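Local coordinates for conserved hypothetical protein (Agrobacterium tumefaciens, PDB 2FEX) that is of unknown function but belongs to the DJ-1/PfpI superfamily, whose members share an alpha/beta fold like that of class I glutamine amidotransferases, at residues A[113-126]-A[131-145]. Numbering follows the deposited sequence.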
# COMPACT_ATOMS: atom_id res chain seq x y z
N LEU A 113 -12.35 -20.81 -8.72
CA LEU A 113 -12.02 -21.40 -7.40
C LEU A 113 -12.69 -22.77 -7.18
O LEU A 113 -12.61 -23.31 -6.09
CB LEU A 113 -12.39 -20.44 -6.26
CG LEU A 113 -11.85 -19.04 -6.40
CD1 LEU A 113 -12.21 -18.16 -5.17
CD2 LEU A 113 -10.33 -19.08 -6.66
N ASN A 114 -13.41 -23.29 -8.19
CA ASN A 114 -14.22 -24.52 -7.94
C ASN A 114 -13.39 -25.78 -7.62
O ASN A 114 -13.87 -26.68 -6.91
CB ASN A 114 -15.11 -24.82 -9.14
CG ASN A 114 -16.27 -23.82 -9.31
OD1 ASN A 114 -16.45 -22.88 -8.51
ND2 ASN A 114 -17.04 -24.00 -10.43
N ASP A 115 -12.18 -25.82 -8.20
CA ASP A 115 -11.32 -26.97 -8.34
C ASP A 115 -9.93 -26.80 -7.67
O ASP A 115 -9.06 -27.63 -7.88
CB ASP A 115 -11.09 -27.17 -9.86
CG ASP A 115 -10.47 -25.91 -10.56
OD1 ASP A 115 -10.72 -24.69 -10.21
OD2 ASP A 115 -9.69 -26.16 -11.52
N VAL A 116 -9.71 -25.68 -6.98
CA VAL A 116 -8.42 -25.41 -6.36
C VAL A 116 -8.58 -24.98 -4.93
O VAL A 116 -9.60 -24.36 -4.57
CB VAL A 116 -7.62 -24.31 -7.12
CG1 VAL A 116 -7.25 -24.85 -8.53
CG2 VAL A 116 -8.42 -23.00 -7.20
N ALA A 117 -7.55 -25.25 -4.13
CA ALA A 117 -7.52 -24.76 -2.76
C ALA A 117 -7.43 -23.22 -2.83
O ALA A 117 -6.77 -22.67 -3.73
CB ALA A 117 -6.32 -25.35 -2.00
N HIS A 118 -8.12 -22.55 -1.91
CA HIS A 118 -8.18 -21.06 -1.94
C HIS A 118 -8.66 -20.55 -0.59
O HIS A 118 -9.04 -21.32 0.29
CB HIS A 118 -9.16 -20.61 -3.01
CG HIS A 118 -10.56 -21.12 -2.79
ND1 HIS A 118 -11.02 -22.32 -3.30
CD2 HIS A 118 -11.57 -20.62 -2.04
CE1 HIS A 118 -12.25 -22.55 -2.85
NE2 HIS A 118 -12.60 -21.54 -2.07
N THR A 119 -8.61 -19.22 -0.42
CA THR A 119 -9.17 -18.60 0.75
C THR A 119 -9.79 -17.26 0.29
O THR A 119 -10.04 -17.05 -0.93
CB THR A 119 -8.12 -18.42 1.87
OG1 THR A 119 -8.76 -18.04 3.12
CG2 THR A 119 -7.02 -17.40 1.45
N GLY A 120 -10.14 -16.43 1.26
CA GLY A 120 -10.86 -15.17 0.94
C GLY A 120 -11.04 -14.43 2.25
O GLY A 120 -10.45 -14.78 3.32
N ASN A 121 -11.89 -13.41 2.21
CA ASN A 121 -12.18 -12.70 3.47
C ASN A 121 -12.99 -13.57 4.42
O ASN A 121 -12.83 -13.44 5.66
CB ASN A 121 -12.96 -11.43 3.17
CG ASN A 121 -12.07 -10.36 2.59
OD1 ASN A 121 -10.85 -10.36 2.81
ND2 ASN A 121 -12.69 -9.43 1.81
N ALA A 122 -13.85 -14.40 3.84
CA ALA A 122 -14.68 -15.37 4.57
C ALA A 122 -15.32 -16.32 3.56
O ALA A 122 -15.55 -15.93 2.39
CB ALA A 122 -15.80 -14.63 5.30
N LEU A 123 -15.67 -17.53 4.02
CA LEU A 123 -16.34 -18.46 3.11
C LEU A 123 -17.67 -17.82 2.62
O LEU A 123 -18.03 -17.93 1.45
CB LEU A 123 -16.66 -19.79 3.82
CG LEU A 123 -17.49 -20.82 3.04
CD1 LEU A 123 -16.91 -21.17 1.71
CD2 LEU A 123 -17.60 -22.06 3.93
N ALA A 124 -18.36 -17.11 3.53
CA ALA A 124 -19.68 -16.52 3.17
C ALA A 124 -19.54 -15.44 2.07
O ALA A 124 -20.46 -15.24 1.23
CB ALA A 124 -20.34 -15.93 4.39
N SER A 125 -18.40 -14.73 2.06
CA SER A 125 -18.07 -13.77 0.99
C SER A 125 -18.03 -14.46 -0.37
O SER A 125 -18.58 -13.93 -1.35
CB SER A 125 -16.76 -13.03 1.28
OG SER A 125 -16.85 -12.33 2.51
N HIS A 126 -17.43 -15.65 -0.43
CA HIS A 126 -17.40 -16.39 -1.70
C HIS A 126 -18.79 -16.90 -2.09
O HIS A 126 -19.20 -16.87 -3.24
CB HIS A 126 -16.40 -17.56 -1.62
CG HIS A 126 -14.95 -17.11 -1.69
ND1 HIS A 126 -14.55 -15.79 -1.59
CD2 HIS A 126 -13.80 -17.84 -1.80
CE1 HIS A 126 -13.23 -15.71 -1.68
NE2 HIS A 126 -12.74 -16.95 -1.78
N ALA A 131 -22.12 -18.70 -8.75
CA ALA A 131 -21.20 -19.53 -9.53
C ALA A 131 -20.10 -20.18 -8.71
O ALA A 131 -19.39 -21.04 -9.22
CB ALA A 131 -20.59 -18.71 -10.76
N TYR A 132 -19.93 -19.74 -7.45
CA TYR A 132 -18.85 -20.30 -6.63
C TYR A 132 -19.27 -21.67 -6.15
O TYR A 132 -20.22 -21.80 -5.39
CB TYR A 132 -18.63 -19.39 -5.43
CG TYR A 132 -17.71 -20.00 -4.41
CD1 TYR A 132 -16.34 -20.11 -4.67
CD2 TYR A 132 -18.21 -20.42 -3.17
CE1 TYR A 132 -15.47 -20.65 -3.70
CE2 TYR A 132 -17.38 -20.96 -2.17
CZ TYR A 132 -16.00 -21.08 -2.44
OH TYR A 132 -15.20 -21.59 -1.44
N ARG A 133 -18.58 -22.70 -6.63
CA ARG A 133 -18.86 -24.08 -6.24
C ARG A 133 -17.66 -24.72 -5.55
O ARG A 133 -17.56 -25.98 -5.47
CB ARG A 133 -19.32 -24.90 -7.47
CG ARG A 133 -20.52 -24.28 -8.25
CD ARG A 133 -21.76 -24.21 -7.35
NE ARG A 133 -22.09 -25.55 -6.86
CZ ARG A 133 -22.70 -25.85 -5.71
NH1 ARG A 133 -23.11 -24.89 -4.87
NH2 ARG A 133 -22.93 -27.12 -5.41
N GLY A 134 -16.77 -23.88 -5.01
CA GLY A 134 -15.50 -24.35 -4.41
C GLY A 134 -15.50 -24.56 -2.88
O GLY A 134 -14.42 -24.71 -2.29
N GLU A 135 -16.67 -24.54 -2.23
CA GLU A 135 -16.69 -24.57 -0.76
C GLU A 135 -15.82 -25.68 -0.15
O GLU A 135 -15.18 -25.47 0.86
CB GLU A 135 -18.15 -24.70 -0.24
CG GLU A 135 -18.23 -24.74 1.26
CD GLU A 135 -19.67 -24.71 1.81
OE1 GLU A 135 -20.62 -24.38 1.04
OE2 GLU A 135 -19.81 -24.99 3.04
N ALA A 136 -15.79 -26.87 -0.78
CA ALA A 136 -15.00 -28.01 -0.23
C ALA A 136 -13.51 -27.71 -0.12
O ALA A 136 -12.81 -28.30 0.72
CB ALA A 136 -15.24 -29.30 -1.06
N HIS A 137 -13.05 -26.73 -0.90
CA HIS A 137 -11.61 -26.40 -0.99
C HIS A 137 -11.23 -25.14 -0.26
O HIS A 137 -10.05 -24.78 -0.28
CB HIS A 137 -11.19 -26.26 -2.46
CG HIS A 137 -11.42 -27.52 -3.21
ND1 HIS A 137 -12.30 -27.62 -4.25
CD2 HIS A 137 -10.94 -28.76 -2.99
CE1 HIS A 137 -12.33 -28.87 -4.68
NE2 HIS A 137 -11.52 -29.58 -3.93
N TYR A 138 -12.22 -24.47 0.34
CA TYR A 138 -11.95 -23.21 1.06
C TYR A 138 -11.12 -23.51 2.33
O TYR A 138 -11.45 -24.41 3.15
CB TYR A 138 -13.30 -22.56 1.49
CG TYR A 138 -13.09 -21.17 2.03
CD1 TYR A 138 -13.19 -20.05 1.17
CD2 TYR A 138 -12.71 -20.97 3.38
CE1 TYR A 138 -12.95 -18.75 1.64
CE2 TYR A 138 -12.50 -19.63 3.88
CZ TYR A 138 -12.60 -18.55 2.98
OH TYR A 138 -12.36 -17.26 3.41
N ARG A 139 -10.05 -22.75 2.48
CA ARG A 139 -9.15 -22.83 3.66
C ARG A 139 -9.35 -21.62 4.55
O ARG A 139 -9.03 -20.49 4.18
CB ARG A 139 -7.71 -22.94 3.22
CG ARG A 139 -7.50 -24.21 2.47
CD ARG A 139 -6.05 -24.56 2.31
NE ARG A 139 -6.02 -25.87 1.63
CZ ARG A 139 -4.96 -26.38 1.00
NH1 ARG A 139 -3.81 -25.70 0.94
NH2 ARG A 139 -5.06 -27.57 0.41
N ASP A 140 -9.90 -21.86 5.74
CA ASP A 140 -10.11 -20.75 6.68
C ASP A 140 -8.80 -20.58 7.49
O ASP A 140 -8.61 -21.21 8.54
CB ASP A 140 -11.31 -21.05 7.59
CG ASP A 140 -11.63 -19.90 8.53
OD1 ASP A 140 -11.32 -18.72 8.21
OD2 ASP A 140 -12.21 -20.19 9.62
N GLN A 141 -7.89 -19.77 6.97
CA GLN A 141 -6.56 -19.55 7.58
C GLN A 141 -6.17 -18.10 7.28
O GLN A 141 -6.73 -17.53 6.33
CB GLN A 141 -5.53 -20.48 6.93
CG GLN A 141 -5.33 -20.24 5.36
CD GLN A 141 -4.28 -21.13 4.75
OE1 GLN A 141 -4.33 -22.38 4.92
NE2 GLN A 141 -3.29 -20.52 4.08
N PRO A 142 -5.25 -17.50 8.07
CA PRO A 142 -4.93 -16.09 7.84
C PRO A 142 -4.06 -15.80 6.62
O PRO A 142 -4.10 -14.67 6.12
CB PRO A 142 -4.20 -15.63 9.12
CG PRO A 142 -3.66 -16.94 9.71
CD PRO A 142 -4.59 -18.03 9.29
N ARG A 143 -3.26 -16.76 6.18
CA ARG A 143 -2.29 -16.45 5.09
C ARG A 143 -2.86 -16.80 3.72
O ARG A 143 -3.74 -17.67 3.59
CB ARG A 143 -0.96 -17.18 5.30
CG ARG A 143 -0.21 -16.69 6.59
CD ARG A 143 1.02 -17.51 6.75
NE ARG A 143 1.65 -17.18 8.03
CZ ARG A 143 2.95 -17.21 8.23
NH1 ARG A 143 3.77 -17.56 7.23
NH2 ARG A 143 3.44 -16.87 9.42
N ALA A 144 -2.32 -16.15 2.68
CA ALA A 144 -2.70 -16.44 1.29
C ALA A 144 -2.55 -17.91 0.95
O ALA A 144 -1.67 -18.64 1.53
CB ALA A 144 -1.80 -15.65 0.33
N VAL A 145 -3.35 -18.35 -0.00
CA VAL A 145 -3.29 -19.72 -0.51
C VAL A 145 -2.90 -19.69 -2.00
O VAL A 145 -3.32 -18.79 -2.77
CB VAL A 145 -4.63 -20.38 -0.33
CG1 VAL A 145 -4.72 -21.78 -1.06
CG2 VAL A 145 -4.95 -20.56 1.14
O HOH W 1 -19.18 -22.28 -11.49
O HOH W 2 -7.89 -15.89 4.61
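An aromatic cluster of H118, H126, Y132 and Y138 joins loop 113-122 and the start of helix 123-127 to the loop leading into edge strand 145-147. Within it H118 NE2 and Y132 OH share a hydrogen bond of 2.7 Å, the hydroxyl lying in the imidazole plane. H118 CG sits between backbone N and carbonyl carbon (chi1 59°), bringing back to Y132 a ring whose CB points away. The ring's other nitrogen, ND1, donates to V116 O, also in plane. The Y132 ring is sandwiched: H126 CB sits over one face, 3.5 Å from the centroid, and G134 N over the other. The H126 edge meets the Y132 face, and the Y138 edge the H126 face in an offset edge-to-face pair, planes 80° apart. L123 CB and T119 CA make CH-pi contacts over opposite faces of Y138. H118 and Y138 form a single backbone bridge: R139 N donates to H118 O at 2.8 Å, and H118 N bonds weakly to H137 O. T119 OG1 donates to R139 O at 2.7 Å, nearly in line with the carbonyl. A117 CB lies over the R139 guanidinium. R133 N donates to N114 OD1 at 2.8 Å from above the amide plane. H126 NE2 donates to T119 O, and its ND1 bonds with S105 OG. With ND1 donating, a neutral H118 would leave NE2 to accept from Y132 OH.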